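Local coordinates for conserved exported protein (Bacteroides fragilis, PDB 3CLW), which is of unknown function but probably acts as a glycoside hydrolase of family 30, cleaving O-glycosidic bonds, at residues I61-T66 / T395-S400. Sequence-based numbering, arbitrary orientation.
Sequences IGMALT and TTANYS
The C-terminal end of helix 391-400, through Thr396, Ala397 and Ser400, packs against Gly62 to Leu65 in the loop that leads into strand 68-71 of the TIM barrel. This contact is a worked example of how an irregular loop can be pinned to a helix: one face supplies a small residue for close approach and a hydroxyl for a bond. The backbones come near at Met63 and Ala397, whose CA atoms lie 4.2 Å apart. The methyl of Ala397 rests against the loop backbone, with CB 3.6 Å from Gly62 O and 3.8 Å from Met63 CA. One turn later, Ser400 OG donates a short hydrogen bond to Met63 O (2.5 Å). With chi1 at 68°, OG sits between the backbone N and the carbonyl carbon of its own residue, facing the loop. It meets the carbonyl at a C=O...O angle of 120°, tilted 22° from the carbonyl plane. The Met63 side chain, extended beyond CG, slants across Thr396, bringing SD 4.0 Å from Thr396 CG2; Thr396 OG1 itself bonds to Met392 O and Trp356 NE1. A water bridges the segments further along, giving a hydrogen bond to Ser400 O (3.0 Å) and lying 2.6 Å from Thr66 OG1. Arg404 also binds both Ser400 O and Ala64 O through NH2. Loop and helix end are thus held by one direct bond, a water and a shared arginine, which satisfy buried carbonyl oxygens of Met63, Ala64 and Ser400 next to the close approach of Met63 and Ala397.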
loop_
_atom_site.group_PDB
_atom_site.type_symbol
_atom_site.label_atom_id
_atom_site.label_comp_id
_atom_site.label_asym_id
_atom_site.label_seq_id
_atom_site.Cartn_x
_atom_site.Cartn_y
_atom_site.Cartn_z
ATOM N N ILE A 61 18.153 -7.225 -3.850
ATOM C CA ILE A 61 18.658 -6.260 -2.884
ATOM C C ILE A 61 17.592 -5.572 -2.032
ATOM O O ILE A 61 17.927 -4.866 -1.072
ATOM C CB ILE A 61 19.590 -5.178 -3.513
ATOM C CG1 ILE A 61 18.844 -4.313 -4.518
ATOM C CG2 ILE A 61 20.886 -5.797 -4.079
ATOM C CD1 ILE A 61 19.551 -3.003 -4.744
ATOM N N GLY A 62 16.321 -5.795 -2.357
ATOM C CA GLY A 62 15.241 -5.053 -1.714
ATOM C C GLY A 62 13.858 -5.421 -2.226
ATOM O O GLY A 62 13.693 -6.427 -2.915
ATOM N N MET A 63 12.873 -4.602 -1.872
ATOM C CA MET A 63 11.496 -4.824 -2.323
ATOM C C MET A 63 11.295 -4.544 -3.818
ATOM O O MET A 63 10.425 -5.141 -4.424
ATOM C CB MET A 63 10.529 -3.978 -1.502
ATOM C CG MET A 63 10.040 -4.615 -0.170
ATOM S SD MET A 63 9.166 -3.473 0.926
ATOM C CE MET A 63 8.627 -4.593 2.063
ATOM N N ALA A 64 12.097 -3.634 -4.381
ATOM C CA ALA A 64 11.894 -3.082 -5.715
ATOM C C ALA A 64 10.402 -2.736 -5.942
ATOM O O ALA A 64 9.778 -3.225 -6.875
ATOM C CB ALA A 64 12.404 -4.033 -6.808
ATOM N N LEU A 65 9.859 -1.901 -5.057
ATOM C CA LEU A 65 8.517 -1.380 -5.196
ATOM C C LEU A 65 8.297 -0.698 -6.537
ATOM O O LEU A 65 9.222 -0.129 -7.139
ATOM C CB LEU A 65 8.202 -0.403 -4.074
ATOM C CG LEU A 65 8.234 -0.971 -2.660
ATOM C CD1 LEU A 65 8.159 0.179 -1.741
ATOM C CD2 LEU A 65 7.089 -1.985 -2.410
ATOM N N THR A 66 7.041 -0.742 -6.986
ATOM C CA THR A 66 6.721 -0.308 -8.319
ATOM C C THR A 66 5.669 0.789 -8.364
ATOM O O THR A 66 5.199 1.150 -9.445
ATOM C CB THR A 66 6.315 -1.524 -9.207
ATOM O OG1 THR A 66 5.452 -2.373 -8.465
ATOM C CG2 THR A 66 7.548 -2.318 -9.617
ATOM N N THR A 395 9.539 -10.518 3.204
ATOM C CA THR A 395 8.372 -11.296 2.780
ATOM C C THR A 395 7.552 -10.527 1.744
ATOM O O THR A 395 6.977 -11.144 0.842
ATOM C CB THR A 395 7.478 -11.736 3.952
ATOM O OG1 THR A 395 6.982 -10.587 4.647
ATOM C CG2 THR A 395 8.268 -12.631 4.919
ATOM N N THR A 396 7.520 -9.198 1.858
ATOM C CA THR A 396 6.925 -8.360 0.793
ATOM C C THR A 396 7.708 -8.549 -0.502
ATOM O O THR A 396 7.128 -8.763 -1.568
ATOM C CB THR A 396 6.898 -6.859 1.149
ATOM O OG1 THR A 396 6.166 -6.669 2.356
ATOM C CG2 THR A 396 6.224 -6.047 0.051
ATOM N N ALA A 397 9.028 -8.496 -0.384
ATOM C CA ALA A 397 9.927 -8.664 -1.530
ATOM C C ALA A 397 9.737 -9.983 -2.277
ATOM O O ALA A 397 9.916 -10.013 -3.474
ATOM C CB ALA A 397 11.418 -8.465 -1.098
ATOM N N ASN A 398 9.377 -11.061 -1.571
ATOM C CA ASN A 398 9.054 -12.344 -2.203
ATOM C C ASN A 398 8.038 -12.095 -3.311
ATOM O O ASN A 398 8.081 -12.701 -4.376
ATOM C CB ASN A 398 8.440 -13.328 -1.178
ATOM C CG ASN A 398 9.497 -14.186 -0.467
ATOM O OD1 ASN A 398 9.942 -15.243 -0.982
ATOM N ND2 ASN A 398 9.893 -13.749 0.717
ATOM N N TYR A 399 7.111 -11.187 -3.032
ATOM C CA TYR A 399 6.125 -10.766 -4.020
ATOM C C TYR A 399 6.637 -9.633 -4.906
ATOM O O TYR A 399 6.798 -9.817 -6.126
ATOM C CB TYR A 399 4.846 -10.335 -3.320
ATOM C CG TYR A 399 4.092 -11.457 -2.681
ATOM C CD1 TYR A 399 3.221 -12.263 -3.430
ATOM C CD2 TYR A 399 4.216 -11.715 -1.305
ATOM C CE1 TYR A 399 2.493 -13.311 -2.825
ATOM C CE2 TYR A 399 3.490 -12.752 -0.701
ATOM C CZ TYR A 399 2.643 -13.538 -1.477
ATOM O OH TYR A 399 1.942 -14.551 -0.872
ATOM N N SER A 400 6.904 -8.474 -4.276
ATOM C CA SER A 400 7.171 -7.243 -5.006
ATOM C C SER A 400 8.329 -7.288 -5.958
ATOM O O SER A 400 8.247 -6.692 -7.033
ATOM C CB SER A 400 7.267 -6.017 -4.063
ATOM O OG SER A 400 8.409 -6.043 -3.209
HETATM O O HOH W 1 6.097 -4.866 -8.152
#